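Local coordinates for Serine/threonine-protein kinase-like protein ACR4 (Arabidopsis thaliana, PDB 7A0J), which senses the CLE40 peptide signal as a plant membrane receptor kinase and controls formative cell divisions in meristems, this chain being its extracellular ectodomain, at residues G2-I7 against L92-G97; V17-K22 against V29-S34; S147-A152 against Y189-I194. One frame throughout, in Å; residues are numbered along the deposited sequence.

Interaction 1. Residues G2-I7 against L92-G97; sequences GSMSSI and LEVSAG
The flat carboxylate of Glu-93 reaches across to Met-4 through one water. The water donates to Glu-93 OE1 at 2.7 Å and accepts from Met-4 N at 3.0 Å. Outside the two segments, the backbone N-H of Leu-143 bonds to OE1 and that of Ser-142 to OE2, so both oxygens are engaged and the flat group is held.

The side chain of Met-4 carries most of the contact. CG stands anti to the backbone N (chi1 -166°), and the bend at chi3 (69°) brings CE to 3.6 Å from Leu-92 O. The sulfur takes a weak hydrogen bond from the backbone of Val-94, with N to SD 3.6 Å. SD also packs on Val-94 CG2 at 3.9 Å. Met-4 CB lies 3.2 Å from Val-94 O, and Ser-95 CB is 3.5 Å from Gly-2 O.

The contact lies close to the centre of a seven-repeat beta-propeller. Strand 2-3 pairs with strand 139-145, through backbone bonds between Gly-2 and Ala-145. Strand 91-96 is an outermost strand of a different sheet and pairs with strand 100-105. The N-terminal segment thus packs against a neighbouring sheet without pairing with its strand. Ser-3 OG is hydrogen-bonded to Ser-144 OG, while Ser-95 OG meets the side-chain amide of Asn-150.

Interaction 2. Residues V17-K22 against V29-S34; sequences VFCGLK and VVCYGS
Strands 17-21 and 29-33 form an antiparallel beta hairpin in the first repeat of the propeller, closed by the disulfide between Cys-19 and Cys-31. The two sulfurs are 2.0 Å apart. They bridge a non-hydrogen-bonded pair, and the S-S torsion of 113° is right-handed. In both cysteines SG is anti to the carbonyl carbon, with chi1 of -58° in Cys-19 and -62° in Cys-31.

Four backbone bonds flank the bridge. Phe-18 N to Tyr-32 O is 2.8 Å, and Tyr-32 N returns the bond to Phe-18 O. Gly-20 N to Val-30 O is 2.9 Å, and Val-30 N to Gly-20 O is 3.0 Å.

Around the sulfurs the packing is apolar. Val-29 CG2 touches Cys-19 CB at 3.8 Å, and Val-17 CG1 touches Cys-31 CB, also at 3.8 Å. Val-17 CG2 rests 4.0 Å from Gly-33 C. An alanine in place of Val-17 would probably open a gap beside Cys-31 and Gly-33, since both methyl contacts go. Gly-33 has no side chain, and a CB there would clash with Val-17 CA.

On the face that carries Phe-18 and Tyr-32, Val-30 CG2 meets Lys-22 CG at 3.6 Å, an oblique crossing of the two side chains. Phe-18 also packs on Ile-7 and Ile-9 of strand 7-10, and on Cys-283 and Val-285 of strand 281-285. Backbone bonds of Val-17 to Ser-10 and of Cys-19 to Ala-8 make strand 17-21 the middle of three strands, with 29-33 as an outer one. Each of the seven repeats holds one disulfide in this structure, and a meander of antiparallel strands is typical of a beta-propeller blade.

Interaction 3. Residues S147-A152 against Y189-I194; sequences SEFNCA and YHVCGI
Phe-149 and Val-191 meet where two neighbouring sheets face each other. Phe-149 CE1 lies 3.6 Å from Val-191 CG2, and the two side chains cross at a slant. The same methyl, Val-191 CG2, also touches Cys-151 SG at 3.6 Å, so one methyl of the valine packs against both the ring and the sulfur. At the ring edge, Phe-149 CZ points to His-190 O at 3.6 Å, close to the ring plane. The ring is brought here by chi1 of 67°, which sets CG between the backbone N and the carbonyl carbon.

Tyr-189 forms a second group of contacts. Ser-147 OG sits over one face of its ring, 4.0 Å from Tyr-189 CZ and offset toward the rim. Glu-148 OE2 lies at the ring edge, in the plane, 3.7 Å from Tyr-189 CE1. The carboxylate is turned 81° from the ring. Its negative charge would probably be favoured there by the slightly positive C-H edge.

Residues of a second shell adjoin these groups. Ser-147 OG is hydrogen-bonded to Asp-98, and Tyr-189 OH bonds weakly to Lys-240 NZ. Cys-151 is tied by a disulfide to Cys-162, so its sulfur is anchored within its own sheet. Phe-149 also packs on Ala-186, and Cys-151 on Ile-184, both of strand 181-186.

The touching parts run in similar directions, 28° apart, but the strands do not pair; the CA atoms of Cys-151 and Val-191 are 8.3 Å apart. Segment 147-152 belongs to the fourth repeat and 189-194 to the fifth. Such side-chain packing between successive sheets is typical of adjoining blades in a beta-propeller.

Overall arrangement
The three contacts lie in one seven-repeat beta-propeller ectodomain. Interaction 1 is near its middle, with its centre about 4 Å from that of the chain. Interaction 2 comes within the chain span that interaction 1 brackets, and interaction 3 follows both. The centres of interactions 1 and 2 are about 14 Å apart. They join where Ser-6 O meets Leu-21 N at 2.8 Å and Ile-7 packs on Phe-18. Interactions 1 and 3, about 12 Å apart, reach the same sheet, that of strands 2-3, 139-145 and 150-154. Interactions 2 and 3 do not touch and lie on opposite sides of the centre. The N-terminal segment thus links separate blades.

Interaction 1. Residues G2-I7 against L92-G97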
ATOM      1  N   GLY A   2      -0.784  -1.833  -3.060  1.00 35.98           N
ATOM      2  CA  GLY A   2      -0.430  -0.430  -2.769  1.00 36.20           C
ATOM      3  C   GLY A   2       0.805  -0.287  -1.896  1.00 35.45           C
ATOM      4  O   GLY A   2       1.630  -1.222  -1.851  1.00 35.09           O
ATOM      5  N   SER A   3       0.916   0.860  -1.220  1.00 35.43           N
ATOM      6  CA  SER A   3       2.136   1.341  -0.523  1.00 35.75           C
ATOM      7  C   SER A   3       1.984   1.161   0.989  1.00 34.44           C
ATOM      8  O   SER A   3       0.839   1.012   1.459  1.00 33.59           O
ATOM      9  CB  SER A   3       2.402   2.783  -0.866  1.00 37.32           C
ATOM     10  OG  SER A   3       2.269   3.005  -2.262  1.00 38.89           O
ATOM     11  N   MET A   4       3.103   1.198   1.716  1.00 34.83           N
ATOM     12  CA  MET A   4       3.105   1.239   3.200  1.00 34.41           C
ATOM     13  C   MET A   4       2.377   2.511   3.645  1.00 35.09           C
ATOM     14  O   MET A   4       2.587   3.567   3.018  1.00 36.17           O
ATOM     15  CB  MET A   4       4.523   1.239   3.776  1.00 35.38           C
ATOM     16  CG  MET A   4       4.544   0.939   5.257  1.00 34.94           C
ATOM     17  SD  MET A   4       6.207   0.660   5.901  1.00 36.45           S
ATOM     18  CE  MET A   4       6.892   2.311   5.775  1.00 38.66           C
ATOM     19  N   SER A   5       1.542   2.402   4.680  1.00 34.44           N
ATOM     20  CA  SER A   5       0.662   3.495   5.165  1.00 35.35           C
ATOM     21  C   SER A   5       0.308   3.260   6.638  1.00 34.92           C
ATOM     22  O   SER A   5       0.603   2.164   7.151  1.00 33.91           O
ATOM     23  CB  SER A   5      -0.564   3.591   4.291  1.00 35.42           C
ATOM     24  OG  SER A   5      -1.452   4.598   4.752  1.00 37.09           O
ATOM     25  N   SER A   6      -0.289   4.262   7.285  1.00 35.94           N
ATOM     26  CA  SER A   6      -0.825   4.177   8.668  1.00 36.27           C
ATOM     27  C   SER A   6      -2.131   3.372   8.661  1.00 35.02           C
ATOM     28  O   SER A   6      -2.569   2.965   9.750  1.00 35.02           O
ATOM     29  CB  SER A   6      -1.013   5.549   9.269  1.00 38.64           C
ATOM     30  OG  SER A   6      -2.109   6.225   8.671  1.00 39.65           O
ATOM     31  N   ILE A   7      -2.725   3.167   7.479  1.00 34.19           N
ATOM     32  CA  ILE A   7      -3.945   2.332   7.263  1.00 33.17           C
ATOM     33  C   ILE A   7      -3.696   1.387   6.079  1.00 32.09           C
ATOM     34  O   ILE A   7      -2.942   1.765   5.165  1.00 32.39           O
ATOM     35  CB  ILE A   7      -5.189   3.221   7.059  1.00 34.47           C
ATOM     36  CG1 ILE A   7      -5.046   4.151   5.850  1.00 35.53           C
ATOM     37  CG2 ILE A   7      -5.493   3.995   8.334  1.00 35.88           C
ATOM     38  CD1 ILE A   7      -6.317   4.876   5.471  1.00 36.89           C
ATOM     39  N   LEU A  92      13.172  -0.373   5.521  1.00 46.90           N
ATOM     40  CA  LEU A  92      12.653   1.023   5.551  1.00 47.56           C
ATOM     41  C   LEU A  92      11.158   1.022   5.215  1.00 45.36           C
ATOM     42  O   LEU A  92      10.424   1.843   5.800  1.00 45.26           O
ATOM     43  CB  LEU A  92      13.438   1.871   4.545  1.00 49.79           C
ATOM     44  CG  LEU A  92      14.942   1.970   4.794  1.00 52.45           C
ATOM     45  CD1 LEU A  92      15.631   2.714   3.659  1.00 54.73           C
ATOM     46  CD2 LEU A  92      15.230   2.646   6.126  1.00 54.16           C
ATOM     47  N   GLU A  93      10.736   0.147   4.295  1.00 43.91           N
ATOM     48  CA  GLU A  93       9.341   0.066   3.784  1.00 42.30           C
ATOM     49  C   GLU A  93       8.965  -1.393   3.509  1.00 40.84           C
ATOM     50  O   GLU A  93       9.873  -2.216   3.296  1.00 41.29           O
ATOM     51  CB  GLU A  93       9.185   0.865   2.490  1.00 43.06           C
ATOM     52  CG  GLU A  93       9.527   2.337   2.630  1.00 44.85           C
ATOM     53  CD  GLU A  93       9.283   3.156   1.375  1.00 45.76           C
ATOM     54  OE1 GLU A  93       8.407   2.768   0.575  1.00 44.70           O
ATOM     55  OE2 GLU A  93       9.973   4.179   1.198  1.00 47.82           O
ATOM     56  N   VAL A  94       7.660  -1.675   3.514  1.00 39.61           N
ATOM     57  CA  VAL A  94       7.056  -2.959   3.052  1.00 38.71           C
ATOM     58  C   VAL A  94       5.853  -2.615   2.171  1.00 38.05           C
ATOM     59  O   VAL A  94       5.133  -1.656   2.503  1.00 37.88           O
ATOM     60  CB  VAL A  94       6.661  -3.871   4.233  1.00 38.22           C
ATOM     61  CG1 VAL A  94       7.886  -4.389   4.972  1.00 38.92           C
ATOM     62  CG2 VAL A  94       5.706  -3.189   5.201  1.00 37.97           C
ATOM     63  N   SER A  95       5.664  -3.357   1.078  1.00 38.02           N
ATOM     64  CA  SER A  95       4.489  -3.257   0.175  1.00 37.73           C
ATOM     65  C   SER A  95       3.985  -4.668  -0.145  1.00 37.59           C
ATOM     66  O   SER A  95       4.803  -5.499  -0.590  1.00 38.55           O
ATOM     67  CB  SER A  95       4.823  -2.489  -1.077  1.00 38.79           C
ATOM     68  OG  SER A  95       5.866  -3.124  -1.796  1.00 40.07           O
ATOM     69  N   ALA A  96       2.695  -4.917   0.090  1.00 36.81           N
ATOM     70  CA  ALA A  96       2.025  -6.222  -0.105  1.00 37.26           C
ATOM     71  C   ALA A  96       1.131  -6.157  -1.347  1.00 38.16           C
ATOM     72  O   ALA A  96       0.265  -5.264  -1.406  1.00 37.59           O
ATOM     73  CB  ALA A  96       1.227  -6.579   1.125  1.00 36.52           C
ATOM     74  N   GLY A  97       1.363  -7.057  -2.306  1.00 39.73           N
ATOM     75  CA  GLY A  97       0.456  -7.322  -3.437  1.00 41.62           C
ATOM     76  C   GLY A  97      -0.638  -8.287  -3.023  1.00 42.51           C
ATOM     77  O   GLY A  97      -0.968  -8.323  -1.823  1.00 41.40           O
TER
HETATM   78  O   HOH W   1       5.763   2.203   0.718  1.00 40.18           O

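Interaction 2. Residues V17-K22 against V29-S34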
ATOM      1  N   VAL A  17     -10.693  -6.943   5.597  1.00 35.62           N
ATOM      2  CA  VAL A  17     -10.201  -6.355   6.877  1.00 34.67           C
ATOM      3  C   VAL A  17      -9.524  -5.011   6.592  1.00 34.24           C
ATOM      4  O   VAL A  17      -8.756  -4.916   5.617  1.00 33.50           O
ATOM      5  CB  VAL A  17      -9.263  -7.318   7.627  1.00 33.97           C
ATOM      6  CG1 VAL A  17      -8.700  -6.694   8.894  1.00 33.78           C
ATOM      7  CG2 VAL A  17      -9.959  -8.629   7.954  1.00 34.78           C
ATOM      8  N   PHE A  18      -9.818  -4.021   7.435  1.00 34.40           N
ATOM      9  CA  PHE A  18      -9.114  -2.720   7.530  1.00 34.33           C
ATOM     10  C   PHE A  18      -8.306  -2.725   8.830  1.00 33.81           C
ATOM     11  O   PHE A  18      -8.884  -3.044   9.889  1.00 34.00           O
ATOM     12  CB  PHE A  18     -10.125  -1.572   7.485  1.00 35.84           C
ATOM     13  CG  PHE A  18      -9.563  -0.203   7.772  1.00 36.59           C
ATOM     14  CD1 PHE A  18      -9.394   0.238   9.077  1.00 37.25           C
ATOM     15  CD2 PHE A  18      -9.220   0.656   6.739  1.00 37.08           C
ATOM     16  CE1 PHE A  18      -8.884   1.500   9.340  1.00 38.26           C
ATOM     17  CE2 PHE A  18      -8.710   1.918   7.003  1.00 38.00           C
ATOM     18  CZ  PHE A  18      -8.544   2.338   8.304  1.00 38.54           C
ATOM     19  N   CYS A  19      -7.011  -2.415   8.746  1.00 33.03           N
ATOM     20  CA  CYS A  19      -6.119  -2.218   9.917  1.00 33.33           C
ATOM     21  C   CYS A  19      -5.518  -0.811   9.856  1.00 33.78           C
ATOM     22  O   CYS A  19      -5.200  -0.349   8.742  1.00 33.70           O
ATOM     23  CB  CYS A  19      -5.021  -3.273   9.975  1.00 32.49           C
ATOM     24  SG  CYS A  19      -5.661  -4.967  10.049  1.00 32.52           S
ATOM     25  N   GLY A  20      -5.395  -0.161  11.013  1.00 34.65           N
ATOM     26  CA  GLY A  20      -4.806   1.181  11.154  1.00 36.18           C
ATOM     27  C   GLY A  20      -3.968   1.285  12.412  1.00 37.27           C
ATOM     28  O   GLY A  20      -4.236   0.525  13.364  1.00 36.78           O
ATOM     29  N   LEU A  21      -2.979   2.178  12.414  1.00 38.71           N
ATOM     30  CA  LEU A  21      -2.197   2.539  13.624  1.00 41.16           C
ATOM     31  C   LEU A  21      -3.091   3.412  14.512  1.00 44.04           C
ATOM     32  O   LEU A  21      -3.781   4.294  13.959  1.00 44.75           O
ATOM     33  CB  LEU A  21      -0.914   3.271  13.211  1.00 42.03           C
ATOM     34  CG  LEU A  21      -0.004   2.519  12.237  1.00 40.51           C
ATOM     35  CD1 LEU A  21       1.242   3.332  11.923  1.00 41.97           C
ATOM     36  CD2 LEU A  21       0.380   1.152  12.782  1.00 39.59           C
ATOM     37  N   LYS A  22      -3.101   3.160  15.826  1.00 46.31           N
ATOM     38  CA  LYS A  22      -3.925   3.917  16.810  1.00 49.61           C
ATOM     39  C   LYS A  22      -3.495   5.388  16.785  1.00 52.61           C
ATOM     40  O   LYS A  22      -2.300   5.652  16.544  1.00 52.78           O
ATOM     41  CB  LYS A  22      -3.797   3.316  18.213  1.00 51.22           C
ATOM     42  CG  LYS A  22      -4.378   1.917  18.368  1.00 49.68           C
ATOM     43  CD  LYS A  22      -4.291   1.362  19.774  1.00 51.57           C
ATOM     44  CE  LYS A  22      -5.438   1.794  20.662  1.00 54.44           C
ATOM     45  NZ  LYS A  22      -5.403   1.104  21.973  1.00 56.39           N
ATOM     46  N   VAL A  29      -1.627  -1.534  16.444  1.00 37.73           N
ATOM     47  CA  VAL A  29      -2.542  -1.740  15.283  1.00 36.18           C
ATOM     48  C   VAL A  29      -3.902  -2.209  15.809  1.00 36.49           C
ATOM     49  O   VAL A  29      -3.931  -3.023  16.752  1.00 37.02           O
ATOM     50  CB  VAL A  29      -1.952  -2.716  14.242  1.00 34.55           C
ATOM     51  CG1 VAL A  29      -1.534  -4.047  14.851  1.00 34.53           C
ATOM     52  CG2 VAL A  29      -2.907  -2.940  13.077  1.00 33.40           C
ATOM     53  N   VAL A  30      -4.979  -1.675  15.229  1.00 36.43           N
ATOM     54  CA  VAL A  30      -6.388  -2.121  15.438  1.00 36.94           C
ATOM     55  C   VAL A  30      -6.929  -2.543  14.070  1.00 35.53           C
ATOM     56  O   VAL A  30      -6.675  -1.812  13.090  1.00 34.71           O
ATOM     57  CB  VAL A  30      -7.246  -1.012  16.081  1.00 39.37           C
ATOM     58  CG1 VAL A  30      -8.712  -1.405  16.176  1.00 40.23           C
ATOM     59  CG2 VAL A  30      -6.713  -0.611  17.448  1.00 41.44           C
ATOM     60  N   CYS A  31      -7.611  -3.689  14.005  1.00 35.16           N
ATOM     61  CA  CYS A  31      -8.193  -4.255  12.760  1.00 34.28           C
ATOM     62  C   CYS A  31      -9.703  -4.445  12.931  1.00 35.17           C
ATOM     63  O   CYS A  31     -10.148  -4.696  14.068  1.00 36.36           O
ATOM     64  CB  CYS A  31      -7.530  -5.575  12.381  1.00 33.41           C
ATOM     65  SG  CYS A  31      -5.759  -5.417  12.036  1.00 33.27           S
ATOM     66  N   TYR A  32     -10.446  -4.304  11.833  1.00 35.03           N
ATOM     67  CA  TYR A  32     -11.906  -4.554  11.731  1.00 36.37           C
ATOM     68  C   TYR A  32     -12.190  -5.292  10.421  1.00 35.33           C
ATOM     69  O   TYR A  32     -11.670  -4.850   9.383  1.00 34.48           O
ATOM     70  CB  TYR A  32     -12.695  -3.243  11.754  1.00 38.35           C
ATOM     71  CG  TYR A  32     -12.419  -2.339  12.926  1.00 39.98           C
ATOM     72  CD1 TYR A  32     -12.983  -2.586  14.166  1.00 41.81           C
ATOM     73  CD2 TYR A  32     -11.602  -1.226  12.795  1.00 40.32           C
ATOM     74  CE1 TYR A  32     -12.741  -1.755  15.248  1.00 43.82           C
ATOM     75  CE2 TYR A  32     -11.354  -0.382  13.866  1.00 42.08           C
ATOM     76  CZ  TYR A  32     -11.925  -0.649  15.097  1.00 44.09           C
ATOM     77  OH  TYR A  32     -11.687   0.174  16.161  1.00 47.11           O
ATOM     78  N   GLY A  33     -12.991  -6.361  10.464  1.00 35.66           N
ATOM     79  CA  GLY A  33     -13.456  -7.054   9.249  1.00 35.91           C
ATOM     80  C   GLY A  33     -13.709  -8.537   9.450  1.00 36.22           C
ATOM     81  O   GLY A  33     -13.532  -9.037  10.577  1.00 36.36           O
ATOM     82  N   SER A  34     -14.064  -9.219   8.357  1.00 36.75           N
ATOM     83  CA  SER A  34     -14.682 -10.570   8.336  1.00 37.96           C
ATOM     84  C   SER A  34     -13.628 -11.683   8.248  1.00 37.00           C
ATOM     85  O   SER A  34     -14.029 -12.847   8.368  1.00 38.37           O
ATOM     86  CB  SER A  34     -15.676 -10.663   7.205  1.00 39.54           C
ATOM     87  OG  SER A  34     -15.078 -10.288   5.974  1.00 38.78           O
TER

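Interaction 3. Residues S147-A152 against Y189-I194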
ATOM      1  N   SER A 147      -0.781  -6.607  -8.421  1.00 50.72           N
ATOM      2  CA  SER A 147      -1.168  -8.042  -8.367  1.00 53.90           C
ATOM      3  C   SER A 147       0.023  -8.925  -8.760  1.00 56.24           C
ATOM      4  O   SER A 147       0.273  -9.917  -8.052  1.00 57.67           O
ATOM      5  CB  SER A 147      -2.369  -8.328  -9.235  1.00 56.17           C
ATOM      6  OG  SER A 147      -3.531  -7.698  -8.717  1.00 54.62           O
ATOM      7  N   GLU A 148       0.723  -8.575  -9.846  1.00 57.23           N
ATOM      8  CA  GLU A 148       1.805  -9.402 -10.449  1.00 60.14           C
ATOM      9  C   GLU A 148       3.056  -8.550 -10.708  1.00 58.75           C
ATOM     10  O   GLU A 148       3.872  -8.958 -11.556  1.00 61.31           O
ATOM     11  CB  GLU A 148       1.307 -10.043 -11.747  1.00 64.19           C
ATOM     12  CG  GLU A 148       0.011 -10.818 -11.584  1.00 66.26           C
ATOM     13  CD  GLU A 148      -0.488 -11.505 -12.844  1.00 70.98           C
ATOM     14  OE1 GLU A 148       0.350 -12.035 -13.603  1.00 73.95           O
ATOM     15  OE2 GLU A 148      -1.716 -11.509 -13.066  1.00 72.13           O
ATOM     16  N   PHE A 149       3.216  -7.430  -9.993  1.00 55.34           N
ATOM     17  CA  PHE A 149       4.384  -6.515 -10.097  1.00 54.21           C
ATOM     18  C   PHE A 149       4.520  -5.696  -8.808  1.00 51.36           C
ATOM     19  O   PHE A 149       3.590  -5.713  -7.976  1.00 49.98           O
ATOM     20  CB  PHE A 149       4.237  -5.589 -11.309  1.00 54.46           C
ATOM     21  CG  PHE A 149       3.115  -4.587 -11.202  1.00 52.17           C
ATOM     22  CD1 PHE A 149       3.334  -3.326 -10.669  1.00 49.56           C
ATOM     23  CD2 PHE A 149       1.834  -4.911 -11.622  1.00 53.09           C
ATOM     24  CE1 PHE A 149       2.298  -2.410 -10.564  1.00 47.97           C
ATOM     25  CE2 PHE A 149       0.800  -3.994 -11.519  1.00 51.41           C
ATOM     26  CZ  PHE A 149       1.034  -2.745 -10.990  1.00 48.82           C
ATOM     27  N   ASN A 150       5.651  -4.996  -8.664  1.00 51.05           N
ATOM     28  CA  ASN A 150       5.923  -4.027  -7.567  1.00 49.02           C
ATOM     29  C   ASN A 150       6.654  -2.818  -8.162  1.00 49.32           C
ATOM     30  O   ASN A 150       7.485  -3.019  -9.072  1.00 51.33           O
ATOM     31  CB  ASN A 150       6.711  -4.676  -6.425  1.00 48.94           C
ATOM     32  CG  ASN A 150       6.406  -4.069  -5.071  1.00 46.90           C
ATOM     33  OD1 ASN A 150       6.754  -2.921  -4.802  1.00 46.11           O
ATOM     34  ND2 ASN A 150       5.761  -4.834  -4.206  1.00 46.65           N
ATOM     35  N   CYS A 151       6.343  -1.609  -7.684  1.00 48.10           N
ATOM     36  CA  CYS A 151       6.930  -0.333  -8.175  1.00 48.71           C
ATOM     37  C   CYS A 151       7.612   0.412  -7.025  1.00 47.57           C
ATOM     38  O   CYS A 151       7.437   0.004  -5.862  1.00 46.32           O
ATOM     39  CB  CYS A 151       5.877   0.564  -8.813  1.00 48.90           C
ATOM     40  SG  CYS A 151       5.094  -0.178 -10.267  1.00 51.82           S
ATOM     41  N   ALA A 152       8.366   1.460  -7.365  1.00 48.33           N
ATOM     42  CA  ALA A 152       9.074   2.361  -6.428  1.00 48.04           C
ATOM     43  C   ALA A 152       9.499   3.627  -7.178  1.00 49.52           C
ATOM     44  O   ALA A 152       9.562   3.586  -8.426  1.00 50.50           O
ATOM     45  CB  ALA A 152      10.262   1.651  -5.828  1.00 48.64           C
ATOM     46  N   TYR A 189      -3.626  -3.919 -11.794  1.00 45.42           N
ATOM     47  CA  TYR A 189      -2.978  -3.980 -13.132  1.00 47.15           C
ATOM     48  C   TYR A 189      -2.753  -2.561 -13.669  1.00 46.73           C
ATOM     49  O   TYR A 189      -2.759  -2.367 -14.903  1.00 48.40           O
ATOM     50  CB  TYR A 189      -3.829  -4.836 -14.073  1.00 49.79           C
ATOM     51  CG  TYR A 189      -4.273  -6.143 -13.466  1.00 50.74           C
ATOM     52  CD1 TYR A 189      -3.469  -7.270 -13.531  1.00 51.89           C
ATOM     53  CD2 TYR A 189      -5.479  -6.245 -12.792  1.00 50.81           C
ATOM     54  CE1 TYR A 189      -3.861  -8.470 -12.960  1.00 53.18           C
ATOM     55  CE2 TYR A 189      -5.886  -7.439 -12.216  1.00 52.06           C
ATOM     56  CZ  TYR A 189      -5.073  -8.555 -12.300  1.00 53.27           C
ATOM     57  OH  TYR A 189      -5.468  -9.734 -11.737  1.00 55.03           O
ATOM     58  N   HIS A 190      -2.541  -1.603 -12.764  1.00 44.79           N
ATOM     59  CA  HIS A 190      -2.274  -0.177 -13.082  1.00 44.56           C
ATOM     60  C   HIS A 190      -1.473   0.459 -11.943  1.00 42.88           C
ATOM     61  O   HIS A 190      -1.440  -0.121 -10.836  1.00 41.92           O
ATOM     62  CB  HIS A 190      -3.587   0.581 -13.318  1.00 45.07           C
ATOM     63  CG  HIS A 190      -4.254   1.006 -12.054  1.00 43.57           C
ATOM     64  ND1 HIS A 190      -5.158   0.200 -11.393  1.00 43.55           N
ATOM     65  CD2 HIS A 190      -4.129   2.127 -11.311  1.00 42.31           C
ATOM     66  CE1 HIS A 190      -5.574   0.813 -10.306  1.00 42.28           C
ATOM     67  NE2 HIS A 190      -4.955   1.996 -10.230  1.00 41.58           N
ATOM     68  N   VAL A 191      -0.871   1.616 -12.216  1.00 42.90           N
ATOM     69  CA  VAL A 191      -0.267   2.523 -11.198  1.00 41.90           C
ATOM     70  C   VAL A 191      -0.815   3.930 -11.450  1.00 42.32           C
ATOM     71  O   VAL A 191      -0.873   4.332 -12.630  1.00 43.96           O
ATOM     72  CB  VAL A 191       1.272   2.503 -11.253  1.00 42.22           C
ATOM     73  CG1 VAL A 191       1.889   3.317 -10.124  1.00 41.23           C
ATOM     74  CG2 VAL A 191       1.823   1.085 -11.249  1.00 42.53           C
ATOM     75  N   CYS A 192      -1.228   4.625 -10.388  1.00 41.20           N
ATOM     76  CA  CYS A 192      -1.525   6.082 -10.396  1.00 41.68           C
ATOM     77  C   CYS A 192      -0.438   6.800  -9.595  1.00 41.23           C
ATOM     78  O   CYS A 192      -0.062   6.292  -8.522  1.00 40.56           O
ATOM     79  CB  CYS A 192      -2.907   6.390  -9.834  1.00 41.53           C
ATOM     80  SG  CYS A 192      -4.261   5.808 -10.887  1.00 43.04           S
ATOM     81  N   GLY A 193       0.064   7.918 -10.123  1.00 42.35           N
ATOM     82  CA  GLY A 193       1.096   8.751  -9.483  1.00 42.28           C
ATOM     83  C   GLY A 193       0.662  10.200  -9.415  1.00 43.12           C
ATOM     84  O   GLY A 193       0.138  10.709 -10.424  1.00 44.39           O
ATOM     85  N   ILE A 194       0.845  10.836  -8.257  1.00 42.74           N
ATOM     86  CA  ILE A 194       0.675  12.307  -8.078  1.00 44.26           C
ATOM     87  C   ILE A 194       1.976  12.965  -8.548  1.00 45.67           C
ATOM     88  O   ILE A 194       3.019  12.721  -7.909  1.00 45.48           O
ATOM     89  CB  ILE A 194       0.312  12.656  -6.621  1.00 43.76           C
ATOM     90  CG1 ILE A 194      -0.980  11.959  -6.186  1.00 42.53           C
ATOM     91  CG2 ILE A 194       0.227  14.164  -6.429  1.00 45.79           C
ATOM     92  CD1 ILE A 194      -1.294  12.092  -4.713  1.00 42.13           C
TER